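Side-chain contact in dehalogenase-like hydrolase (Ralstonia solanacearum, PDB 3UMB), which probably catalyses the hydrolytic dehalogenation of small (S)-2-haloalkanoic acids, giving the corresponding (R)-2-hydroxyalkanoic acids and a halide ion: residues A[47-52]-A[181-186]. Residues are numbered along the deposited sequence; the frame is centred on the assembly and turned at random.
Sequences YTRIRS and NGWDAC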
loop_
_atom_site.group_PDB
_atom_site.type_symbol
_atom_site.label_atom_id
_atom_site.label_comp_id
_atom_site.label_asym_id
_atom_site.label_seq_id
_atom_site.Cartn_x
_atom_site.Cartn_y
_atom_site.Cartn_z
ATOM N N TYR A 47 2.163 -3.100 4.905
ATOM C CA TYR A 47 2.528 -4.486 5.159
ATOM C C TYR A 47 1.372 -5.444 4.955
ATOM O O TYR A 47 1.585 -6.524 4.444
ATOM C CB TYR A 47 3.163 -4.681 6.544
ATOM C CG TYR A 47 4.571 -4.088 6.728
ATOM C CD1 TYR A 47 5.326 -3.579 5.642
ATOM C CD2 TYR A 47 5.184 -4.084 7.971
ATOM C CE1 TYR A 47 6.632 -3.026 5.829
ATOM C CE2 TYR A 47 6.493 -3.538 8.164
ATOM C CZ TYR A 47 7.201 -3.035 7.091
ATOM O OH TYR A 47 8.473 -2.540 7.295
ATOM N N THR A 48 0.146 -5.061 5.297
ATOM C CA THR A 48 -1.007 -5.966 5.042
ATOM C C THR A 48 -1.202 -6.169 3.530
ATOM O O THR A 48 -1.456 -7.263 3.087
ATOM C CB THR A 48 -2.307 -5.416 5.622
ATOM O OG1 THR A 48 -2.624 -4.186 4.995
ATOM C CG2 THR A 48 -2.216 -5.216 7.146
ATOM N N ARG A 49 -1.083 -5.096 2.750
ATOM C CA ARG A 49 -1.191 -5.193 1.310
ATOM C C ARG A 49 -0.049 -5.941 0.643
ATOM O O ARG A 49 -0.275 -6.753 -0.219
ATOM C CB ARG A 49 -1.249 -3.820 0.714
ATOM C CG ARG A 49 -2.498 -3.075 1.115
ATOM C CD ARG A 49 -2.379 -1.661 0.715
ATOM N NE ARG A 49 -3.583 -0.909 1.008
ATOM C CZ ARG A 49 -3.659 0.415 0.929
ATOM N NH1 ARG A 49 -2.581 1.159 0.587
ATOM N NH2 ARG A 49 -4.802 1.011 1.219
ATOM N N ILE A 50 1.183 -5.653 1.039
ATOM C CA ILE A 50 2.330 -6.326 0.471
ATOM C C ILE A 50 2.154 -7.836 0.646
ATOM O O ILE A 50 2.314 -8.610 -0.307
ATOM C CB ILE A 50 3.655 -5.857 1.154
ATOM C CG1 ILE A 50 3.989 -4.448 0.746
ATOM C CG2 ILE A 50 4.845 -6.823 0.828
ATOM C CD1 ILE A 50 5.133 -3.874 1.531
ATOM N N ARG A 51 1.853 -8.247 1.871
ATOM C CA ARG A 51 1.591 -9.653 2.192
ATOM C C ARG A 51 0.460 -10.321 1.412
ATOM O O ARG A 51 0.622 -11.453 0.938
ATOM C CB ARG A 51 1.292 -9.796 3.694
ATOM C CG ARG A 51 2.531 -9.515 4.571
ATOM C CD ARG A 51 2.281 -9.720 6.076
ATOM N NE ARG A 51 3.516 -9.663 6.859
ATOM C CZ ARG A 51 4.405 -10.643 6.956
ATOM N NH1 ARG A 51 4.190 -11.804 6.357
ATOM N NH2 ARG A 51 5.514 -10.466 7.676
ATOM N N SER A 52 -0.699 -9.681 1.318
ATOM C CA SER A 52 -1.853 -10.348 0.714
ATOM C C SER A 52 -1.703 -10.380 -0.802
ATOM O O SER A 52 -2.133 -11.359 -1.430
ATOM C CB SER A 52 -3.171 -9.681 1.178
ATOM O OG SER A 52 -3.426 -9.999 2.577
ATOM N N ASN A 181 -11.903 4.928 5.829
ATOM C CA ASN A 181 -10.760 4.935 4.959
ATOM C C ASN A 181 -11.333 4.981 3.557
ATOM O O ASN A 181 -12.121 4.114 3.146
ATOM C CB ASN A 181 -9.919 3.711 5.230
ATOM C CG ASN A 181 -9.262 3.751 6.591
ATOM O OD1 ASN A 181 -8.723 4.757 6.966
ATOM N ND2 ASN A 181 -9.283 2.647 7.316
ATOM N N GLY A 182 -11.000 6.041 2.843
ATOM C CA GLY A 182 -11.466 6.199 1.467
ATOM C C GLY A 182 -11.187 4.990 0.602
ATOM O O GLY A 182 -12.051 4.576 -0.170
ATOM N N TRP A 183 -10.003 4.398 0.741
ATOM C CA TRP A 183 -9.656 3.247 -0.096
ATOM C C TRP A 183 -10.639 2.097 0.162
ATOM O O TRP A 183 -11.028 1.371 -0.744
ATOM C CB TRP A 183 -8.196 2.807 0.103
ATOM C CG TRP A 183 -7.795 2.463 1.527
ATOM C CD1 TRP A 183 -7.188 3.303 2.419
ATOM C CD2 TRP A 183 -7.968 1.211 2.209
ATOM N NE1 TRP A 183 -7.036 2.670 3.640
ATOM C CE2 TRP A 183 -7.469 1.376 3.520
ATOM C CE3 TRP A 183 -8.518 -0.022 1.847
ATOM C CZ2 TRP A 183 -7.456 0.332 4.467
ATOM C CZ3 TRP A 183 -8.559 -1.059 2.804
ATOM C CH2 TRP A 183 -8.029 -0.863 4.103
ATOM N N ASP A 184 -11.045 1.940 1.408
ATOM C CA ASP A 184 -11.914 0.855 1.808
ATOM C C ASP A 184 -13.350 1.124 1.353
ATOM O O ASP A 184 -14.009 0.210 0.849
ATOM C CB ASP A 184 -11.824 0.693 3.322
ATOM C CG ASP A 184 -12.347 -0.643 3.822
ATOM O OD1 ASP A 184 -12.640 -1.580 3.020
ATOM O OD2 ASP A 184 -12.435 -0.735 5.059
ATOM N N ALA A 185 -13.834 2.365 1.450
ATOM C CA ALA A 185 -15.210 2.671 0.911
ATOM C C ALA A 185 -15.236 2.306 -0.547
ATOM O O ALA A 185 -16.210 1.720 -1.050
ATOM C CB ALA A 185 -15.612 4.145 1.093
ATOM N N CYS A 186 -14.155 2.635 -1.231
ATOM C CA CYS A 186 -14.034 2.401 -2.674
ATOM C C CYS A 186 -13.930 0.911 -3.016
ATOM O O CYS A 186 -14.529 0.433 -3.982
ATOM C CB CYS A 186 -12.785 3.119 -3.184
ATOM S SG CYS A 186 -12.991 4.932 -3.348
#
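Arg-49 meets Trp-183 through a single cation-pi contact, made end-on by one guanidinium nitrogen. NH2 of Arg-49 lies 3.3 Å from CG and CD2 of Trp-183, over the five-membered ring. CZ of Arg-49 stands 4.6 Å from the centroid of that ring and only 8° off its normal. The guanidinium and indole planes are 86° apart, which excludes a flat stack: the cation directs an edge at the aromatic face. The side chain of Arg-49 runs extended from CG to NE, and this reach bridges backbones whose nearest CA atoms, those of Arg-49 and Trp-183, are 12.0 Å apart.

The contact joins helix 33-54 to the start of helix 182-191, which follows strand 175-179 of the parallel sheet in the Rossmann-like core of the HAD superfamily.

The other indole face is covered from within its own segment by CB of Asn-181 and CB of Asp-184, 3.4 and 3.7 Å above the plane, both toward the rim. Ile-50 of the second subunit packs on both Arg-49 and Trp-183.

Electrostatically, NH1 of Arg-49 forms a long, weak ion pair with Asp-46 of the second subunit, and the arginine side chain lies about 5 Å from a bound magnesium ion at the Asp-42 and Asp-46 site.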